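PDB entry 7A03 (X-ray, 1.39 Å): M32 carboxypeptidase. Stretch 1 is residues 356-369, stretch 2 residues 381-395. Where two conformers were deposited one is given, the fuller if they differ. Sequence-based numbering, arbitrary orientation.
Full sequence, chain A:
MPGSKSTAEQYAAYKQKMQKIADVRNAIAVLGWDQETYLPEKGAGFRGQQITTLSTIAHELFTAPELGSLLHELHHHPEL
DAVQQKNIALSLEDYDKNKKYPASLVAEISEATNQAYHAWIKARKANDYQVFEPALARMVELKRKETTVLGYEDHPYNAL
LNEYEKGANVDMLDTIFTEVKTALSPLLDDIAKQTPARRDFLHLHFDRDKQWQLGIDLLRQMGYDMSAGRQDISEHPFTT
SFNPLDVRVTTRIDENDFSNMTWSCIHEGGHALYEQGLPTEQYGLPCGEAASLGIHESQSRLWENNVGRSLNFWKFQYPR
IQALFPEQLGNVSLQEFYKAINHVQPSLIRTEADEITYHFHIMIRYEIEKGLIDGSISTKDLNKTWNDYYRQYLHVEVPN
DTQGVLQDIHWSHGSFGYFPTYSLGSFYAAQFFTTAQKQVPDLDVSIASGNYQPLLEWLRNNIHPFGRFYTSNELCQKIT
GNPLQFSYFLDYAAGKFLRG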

# COMPACT_ATOMS: atom_id res chain seq x y z
N ILE A 356 3.15 -10.84 -10.76
CA ILE A 356 2.97 -10.50 -12.17
C ILE A 356 1.49 -10.26 -12.43
O ILE A 356 1.09 -9.16 -12.83
CB ILE A 356 3.52 -11.59 -13.11
CG1 ILE A 356 5.01 -11.82 -12.84
CG2 ILE A 356 3.29 -11.20 -14.56
CD1 ILE A 356 5.86 -10.58 -13.03
N THR A 357 0.67 -11.28 -12.19
CA THR A 357 -0.75 -11.16 -12.48
C THR A 357 -1.42 -10.10 -11.62
O THR A 357 -2.45 -9.55 -12.03
CB THR A 357 -1.46 -12.50 -12.31
OG1 THR A 357 -1.33 -12.93 -10.94
CG2 THR A 357 -0.87 -13.54 -13.25
N TYR A 358 -0.86 -9.78 -10.44
CA TYR A 358 -1.43 -8.75 -9.57
C TYR A 358 -1.79 -7.49 -10.36
O TYR A 358 -2.85 -6.89 -10.15
CB TYR A 358 -0.42 -8.38 -8.48
CG TYR A 358 -0.98 -7.49 -7.38
CD1 TYR A 358 -0.99 -6.10 -7.51
CD2 TYR A 358 -1.52 -8.04 -6.23
CE1 TYR A 358 -1.52 -5.29 -6.53
CE2 TYR A 358 -2.04 -7.24 -5.23
CZ TYR A 358 -2.03 -5.87 -5.39
OH TYR A 358 -2.55 -5.06 -4.40
N HIS A 359 -0.91 -7.09 -11.28
CA HIS A 359 -1.10 -5.81 -11.95
C HIS A 359 -2.24 -5.83 -12.95
O HIS A 359 -2.85 -4.78 -13.18
CB HIS A 359 0.25 -5.32 -12.47
CG HIS A 359 1.29 -5.33 -11.40
ND1 HIS A 359 1.26 -4.45 -10.34
CD2 HIS A 359 2.32 -6.18 -11.16
CE1 HIS A 359 2.25 -4.74 -9.51
NE2 HIS A 359 2.91 -5.78 -9.99
N PHE A 360 -2.62 -7.00 -13.45
CA PHE A 360 -3.85 -7.05 -14.24
C PHE A 360 -5.07 -6.77 -13.36
O PHE A 360 -5.96 -6.01 -13.76
CB PHE A 360 -3.96 -8.37 -14.99
CG PHE A 360 -3.00 -8.47 -16.13
CD1 PHE A 360 -1.70 -8.90 -15.92
CD2 PHE A 360 -3.37 -8.08 -17.41
CE1 PHE A 360 -0.80 -8.97 -16.98
CE2 PHE A 360 -2.48 -8.15 -18.45
CZ PHE A 360 -1.20 -8.59 -18.24
N HIS A 361 -5.08 -7.34 -12.15
CA HIS A 361 -6.14 -7.01 -11.20
C HIS A 361 -6.24 -5.50 -11.03
O HIS A 361 -7.33 -4.91 -11.13
CB HIS A 361 -5.87 -7.68 -9.85
CG HIS A 361 -5.92 -9.18 -9.87
ND1 HIS A 361 -7.08 -9.90 -9.64
CD2 HIS A 361 -4.94 -10.10 -10.04
CE1 HIS A 361 -6.82 -11.19 -9.70
NE2 HIS A 361 -5.53 -11.34 -9.95
N ILE A 362 -5.08 -4.84 -10.88
CA ILE A 362 -5.14 -3.40 -10.64
C ILE A 362 -5.62 -2.71 -11.90
O ILE A 362 -6.46 -1.80 -11.86
CB ILE A 362 -3.79 -2.87 -10.15
CG1 ILE A 362 -3.39 -3.51 -8.82
CG2 ILE A 362 -3.81 -1.35 -10.02
CD1 ILE A 362 -4.28 -3.10 -7.65
N MET A 363 -5.13 -3.17 -13.05
CA MET A 363 -5.50 -2.52 -14.30
C MET A 363 -7.00 -2.58 -14.51
O MET A 363 -7.63 -1.58 -14.89
CB MET A 363 -4.76 -3.17 -15.46
CG MET A 363 -4.89 -2.43 -16.77
SD MET A 363 -4.10 -3.35 -18.08
CE MET A 363 -5.24 -4.71 -18.26
N ILE A 364 -7.61 -3.73 -14.18
CA ILE A 364 -9.04 -3.88 -14.40
C ILE A 364 -9.79 -2.89 -13.52
O ILE A 364 -10.65 -2.14 -14.00
CB ILE A 364 -9.47 -5.33 -14.16
CG1 ILE A 364 -8.95 -6.20 -15.31
CG2 ILE A 364 -10.99 -5.41 -14.05
CD1 ILE A 364 -8.90 -7.67 -14.98
N ARG A 365 -9.37 -2.77 -12.25
CA ARG A 365 -10.03 -1.83 -11.36
C ARG A 365 -9.83 -0.41 -11.87
O ARG A 365 -10.78 0.40 -11.89
CB ARG A 365 -9.52 -2.01 -9.93
CG ARG A 365 -10.03 -3.31 -9.28
CD ARG A 365 -9.07 -3.82 -8.20
NE ARG A 365 -9.53 -5.03 -7.52
CZ ARG A 365 -9.59 -6.25 -8.08
NH1 ARG A 365 -9.22 -6.43 -9.33
NH2 ARG A 365 -10.01 -7.29 -7.37
N TYR A 366 -8.63 -0.12 -12.38
CA TYR A 366 -8.38 1.22 -12.88
C TYR A 366 -9.33 1.53 -14.04
O TYR A 366 -10.03 2.55 -14.02
CB TYR A 366 -6.90 1.36 -13.26
CG TYR A 366 -6.58 2.57 -14.09
CD1 TYR A 366 -6.49 3.83 -13.52
CD2 TYR A 366 -6.34 2.44 -15.45
CE1 TYR A 366 -6.20 4.93 -14.29
CE2 TYR A 366 -6.04 3.54 -16.24
CZ TYR A 366 -5.97 4.79 -15.64
OH TYR A 366 -5.67 5.90 -16.37
N GLU A 367 -9.44 0.60 -14.99
CA GLU A 367 -10.26 0.92 -16.15
C GLU A 367 -11.70 1.09 -15.74
O GLU A 367 -12.37 2.05 -16.15
CB GLU A 367 -10.12 -0.12 -17.27
CG GLU A 367 -8.68 -0.37 -17.73
CD GLU A 367 -8.03 0.81 -18.44
OE1 GLU A 367 -8.74 1.73 -18.89
OE2 GLU A 367 -6.78 0.80 -18.55
N ILE A 368 -12.16 0.23 -14.82
CA ILE A 368 -13.55 0.31 -14.40
C ILE A 368 -13.79 1.61 -13.67
O ILE A 368 -14.75 2.34 -13.96
CB ILE A 368 -13.92 -0.93 -13.56
CG1 ILE A 368 -14.13 -2.13 -14.47
CG2 ILE A 368 -15.15 -0.65 -12.69
CD1 ILE A 368 -14.24 -3.43 -13.74
N GLU A 369 -12.88 1.98 -12.76
CA GLU A 369 -13.10 3.21 -12.02
C GLU A 369 -13.11 4.38 -12.98
O GLU A 369 -13.98 5.27 -12.89
CB GLU A 369 -12.06 3.42 -10.93
CG GLU A 369 -12.32 2.57 -9.71
CD GLU A 369 -11.34 2.81 -8.61
OE1 GLU A 369 -10.56 3.78 -8.71
OE2 GLU A 369 -11.35 2.02 -7.65
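Stretch 2 381-395: DLNKTWNDYYRQYLH

A single tyrosine hydroxyl gathers the polar side of a largely apolar helix pair: Tyr390 OH lies 2.7 Å from His361 ND1, a hydrogen bond in which either could be the donor, and accepts hydrogen bonds from Arg365 NH1 at 2.8 Å and, less linearly, from Arg365 NH2 at 3.2 Å. Arg365 NH1 also donates to His361 O (3.0 Å), one turn back, which helps hold the guanidinium in place; Trp386 CH2 lies over one face of the Arg365 guanidinium, 3.3 Å from Arg365 CZ.

Stretch 2 is helical from Leu382, with Asp381 at the N-cap position but making no side-chain capping bond, and by His395 the chain has left helical geometry with positive phi. Its helix runs roughly antiparallel to that of stretch 1, at 142° between N-to-C directions, and the axes approach to 10.3 Å. Across the contact, Phe360 lies nearest Tyr393 (CA to CA 6.9 Å) and Ile364 nearest Tyr389 (CA to CA 6.4 Å).

Ile364 points toward stretch 2 and packs by CG2 on Tyr389 CB (3.6 Å), while its CD1 sits over one face of the Tyr390 ring, 3.7 Å from Tyr390 CD1. Near the start of stretch 1, Leu394 packs against Thr357, Phe360 and His361: its CD2 is 3.8 Å from Phe360 CB, and its CD1 lies over one face of the His361 imidazole, 3.7 Å from His361 NE2. Met363 CE rests over one face of the Tyr393 ring, 3.9 Å from Tyr393 CG. One helical turn beyond Ile364, Ile368 meets the earlier part of stretch 2, with CD1 3.8 Å from Trp386 CE3, CG1 3.9 Å from Tyr389 CE2 and CG2 4.1 Å from Leu382 CD1. The contact buries 766 Å² between the stretches, summed over both sides.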

# COMPACT_ATOMS: atom_id res chain seq x y z
N ASP A 381 -25.27 -3.89 -14.03
CA ASP A 381 -24.60 -5.08 -14.56
C ASP A 381 -23.08 -4.93 -14.52
O ASP A 381 -22.37 -5.35 -15.44
CB ASP A 381 -25.09 -5.43 -15.96
CG ASP A 381 -26.27 -6.39 -15.94
OD1 ASP A 381 -26.04 -7.61 -15.83
OD2 ASP A 381 -27.42 -5.92 -16.04
N LEU A 382 -22.58 -4.31 -13.46
CA LEU A 382 -21.13 -4.18 -13.33
C LEU A 382 -20.46 -5.53 -13.15
O LEU A 382 -19.28 -5.70 -13.50
CB LEU A 382 -20.79 -3.24 -12.18
CG LEU A 382 -19.34 -2.77 -12.10
CD1 LEU A 382 -18.97 -1.97 -13.33
CD2 LEU A 382 -19.11 -1.96 -10.85
N ASN A 383 -21.18 -6.52 -12.59
CA ASN A 383 -20.60 -7.85 -12.44
C ASN A 383 -20.24 -8.45 -13.80
O ASN A 383 -19.18 -9.07 -13.94
CB ASN A 383 -21.55 -8.76 -11.66
CG ASN A 383 -22.91 -8.87 -12.31
OD1 ASN A 383 -23.42 -7.90 -12.87
ND2 ASN A 383 -23.50 -10.05 -12.24
N LYS A 384 -21.10 -8.26 -14.80
CA LYS A 384 -20.78 -8.76 -16.14
C LYS A 384 -19.55 -8.06 -16.72
O LYS A 384 -18.68 -8.70 -17.31
CB LYS A 384 -21.98 -8.61 -17.07
CG LYS A 384 -21.75 -9.21 -18.45
CD LYS A 384 -22.52 -8.49 -19.54
CE LYS A 384 -21.62 -8.14 -20.72
NZ LYS A 384 -21.41 -9.30 -21.64
N THR A 385 -19.48 -6.74 -16.55
CA THR A 385 -18.31 -5.98 -17.01
C THR A 385 -17.04 -6.51 -16.37
O THR A 385 -16.03 -6.77 -17.05
CB THR A 385 -18.52 -4.51 -16.64
OG1 THR A 385 -19.72 -4.03 -17.27
CG2 THR A 385 -17.34 -3.67 -17.07
N TRP A 386 -17.07 -6.66 -15.04
CA TRP A 386 -15.95 -7.20 -14.28
C TRP A 386 -15.54 -8.56 -14.82
O TRP A 386 -14.36 -8.80 -15.12
CB TRP A 386 -16.37 -7.29 -12.82
CG TRP A 386 -15.34 -7.82 -11.88
CD1 TRP A 386 -14.99 -9.13 -11.69
CD2 TRP A 386 -14.55 -7.05 -10.97
NE1 TRP A 386 -14.01 -9.22 -10.74
CE2 TRP A 386 -13.72 -7.96 -10.27
CE3 TRP A 386 -14.45 -5.69 -10.69
CZ2 TRP A 386 -12.80 -7.55 -9.31
CZ3 TRP A 386 -13.54 -5.27 -9.73
CH2 TRP A 386 -12.73 -6.20 -9.05
N ASN A 387 -16.51 -9.47 -14.96
CA ASN A 387 -16.20 -10.82 -15.39
C ASN A 387 -15.60 -10.83 -16.79
O ASN A 387 -14.68 -11.61 -17.07
CB ASN A 387 -17.45 -11.70 -15.33
CG ASN A 387 -18.03 -11.80 -13.92
OD1 ASN A 387 -17.42 -11.35 -12.94
ND2 ASN A 387 -19.20 -12.41 -13.82
N ASP A 388 -16.12 -9.98 -17.69
CA ASP A 388 -15.55 -9.89 -19.04
C ASP A 388 -14.11 -9.41 -18.99
O ASP A 388 -13.25 -9.95 -19.71
CB ASP A 388 -16.40 -8.95 -19.90
CG ASP A 388 -17.74 -9.54 -20.26
OD1 ASP A 388 -17.93 -10.77 -20.10
OD2 ASP A 388 -18.62 -8.76 -20.71
N TYR A 389 -13.82 -8.40 -18.17
CA TYR A 389 -12.44 -7.93 -18.02
C TYR A 389 -11.54 -9.06 -17.53
O TYR A 389 -10.43 -9.27 -18.05
CB TYR A 389 -12.41 -6.75 -17.03
CG TYR A 389 -12.50 -5.37 -17.65
CD1 TYR A 389 -11.42 -4.81 -18.32
CD2 TYR A 389 -13.66 -4.61 -17.55
CE1 TYR A 389 -11.50 -3.54 -18.89
CE2 TYR A 389 -13.75 -3.34 -18.11
CZ TYR A 389 -12.66 -2.82 -18.78
OH TYR A 389 -12.74 -1.56 -19.34
N TYR A 390 -12.00 -9.80 -16.52
CA TYR A 390 -11.19 -10.88 -15.98
C TYR A 390 -10.94 -11.96 -17.02
O TYR A 390 -9.82 -12.50 -17.12
CB TYR A 390 -11.83 -11.46 -14.72
CG TYR A 390 -11.24 -10.84 -13.48
CD1 TYR A 390 -11.55 -9.54 -13.12
CD2 TYR A 390 -10.37 -11.55 -12.66
CE1 TYR A 390 -11.01 -8.95 -11.98
CE2 TYR A 390 -9.81 -10.98 -11.52
CZ TYR A 390 -10.15 -9.67 -11.18
OH TYR A 390 -9.60 -9.09 -10.04
N ARG A 391 -11.95 -12.31 -17.81
CA ARG A 391 -11.73 -13.33 -18.82
C ARG A 391 -10.79 -12.84 -19.91
O ARG A 391 -9.90 -13.57 -20.36
CB ARG A 391 -13.05 -13.78 -19.43
CG ARG A 391 -12.88 -14.89 -20.44
CD ARG A 391 -14.17 -15.64 -20.61
NE ARG A 391 -14.01 -16.82 -21.43
CZ ARG A 391 -15.02 -17.60 -21.79
NH1 ARG A 391 -16.25 -17.30 -21.38
NH2 ARG A 391 -14.82 -18.67 -22.54
N GLN A 392 -10.97 -11.59 -20.35
CA GLN A 392 -10.19 -11.06 -21.46
C GLN A 392 -8.71 -10.99 -21.10
O GLN A 392 -7.85 -11.42 -21.87
CB GLN A 392 -10.72 -9.68 -21.85
CG GLN A 392 -9.88 -8.98 -22.90
CD GLN A 392 -10.40 -7.61 -23.26
OE1 GLN A 392 -11.49 -7.21 -22.84
NE2 GLN A 392 -9.62 -6.87 -24.04
N TYR A 393 -8.39 -10.45 -19.92
CA TYR A 393 -7.00 -10.17 -19.58
C TYR A 393 -6.32 -11.25 -18.75
O TYR A 393 -5.10 -11.43 -18.90
CB TYR A 393 -6.89 -8.81 -18.87
CG TYR A 393 -7.19 -7.66 -19.81
CD1 TYR A 393 -6.35 -7.37 -20.88
CD2 TYR A 393 -8.34 -6.89 -19.64
CE1 TYR A 393 -6.63 -6.32 -21.75
CE2 TYR A 393 -8.62 -5.84 -20.50
CZ TYR A 393 -7.77 -5.57 -21.55
OH TYR A 393 -8.05 -4.53 -22.41
N LEU A 394 -7.04 -11.96 -17.89
CA LEU A 394 -6.42 -12.99 -17.07
C LEU A 394 -6.80 -14.41 -17.48
O LEU A 394 -6.20 -15.37 -16.97
CB LEU A 394 -6.75 -12.77 -15.58
CG LEU A 394 -5.92 -11.67 -14.90
CD1 LEU A 394 -6.51 -11.29 -13.54
CD2 LEU A 394 -4.48 -12.13 -14.75
N HIS A 395 -7.75 -14.58 -18.41
CA HIS A 395 -8.16 -15.90 -18.88
C HIS A 395 -8.72 -16.77 -17.74
O HIS A 395 -8.47 -17.97 -17.67
CB HIS A 395 -7.04 -16.62 -19.64
CG HIS A 395 -6.40 -15.79 -20.70
ND1 HIS A 395 -7.11 -15.26 -21.76
CD2 HIS A 395 -5.12 -15.37 -20.85
CE1 HIS A 395 -6.29 -14.56 -22.52
NE2 HIS A 395 -5.08 -14.61 -22.00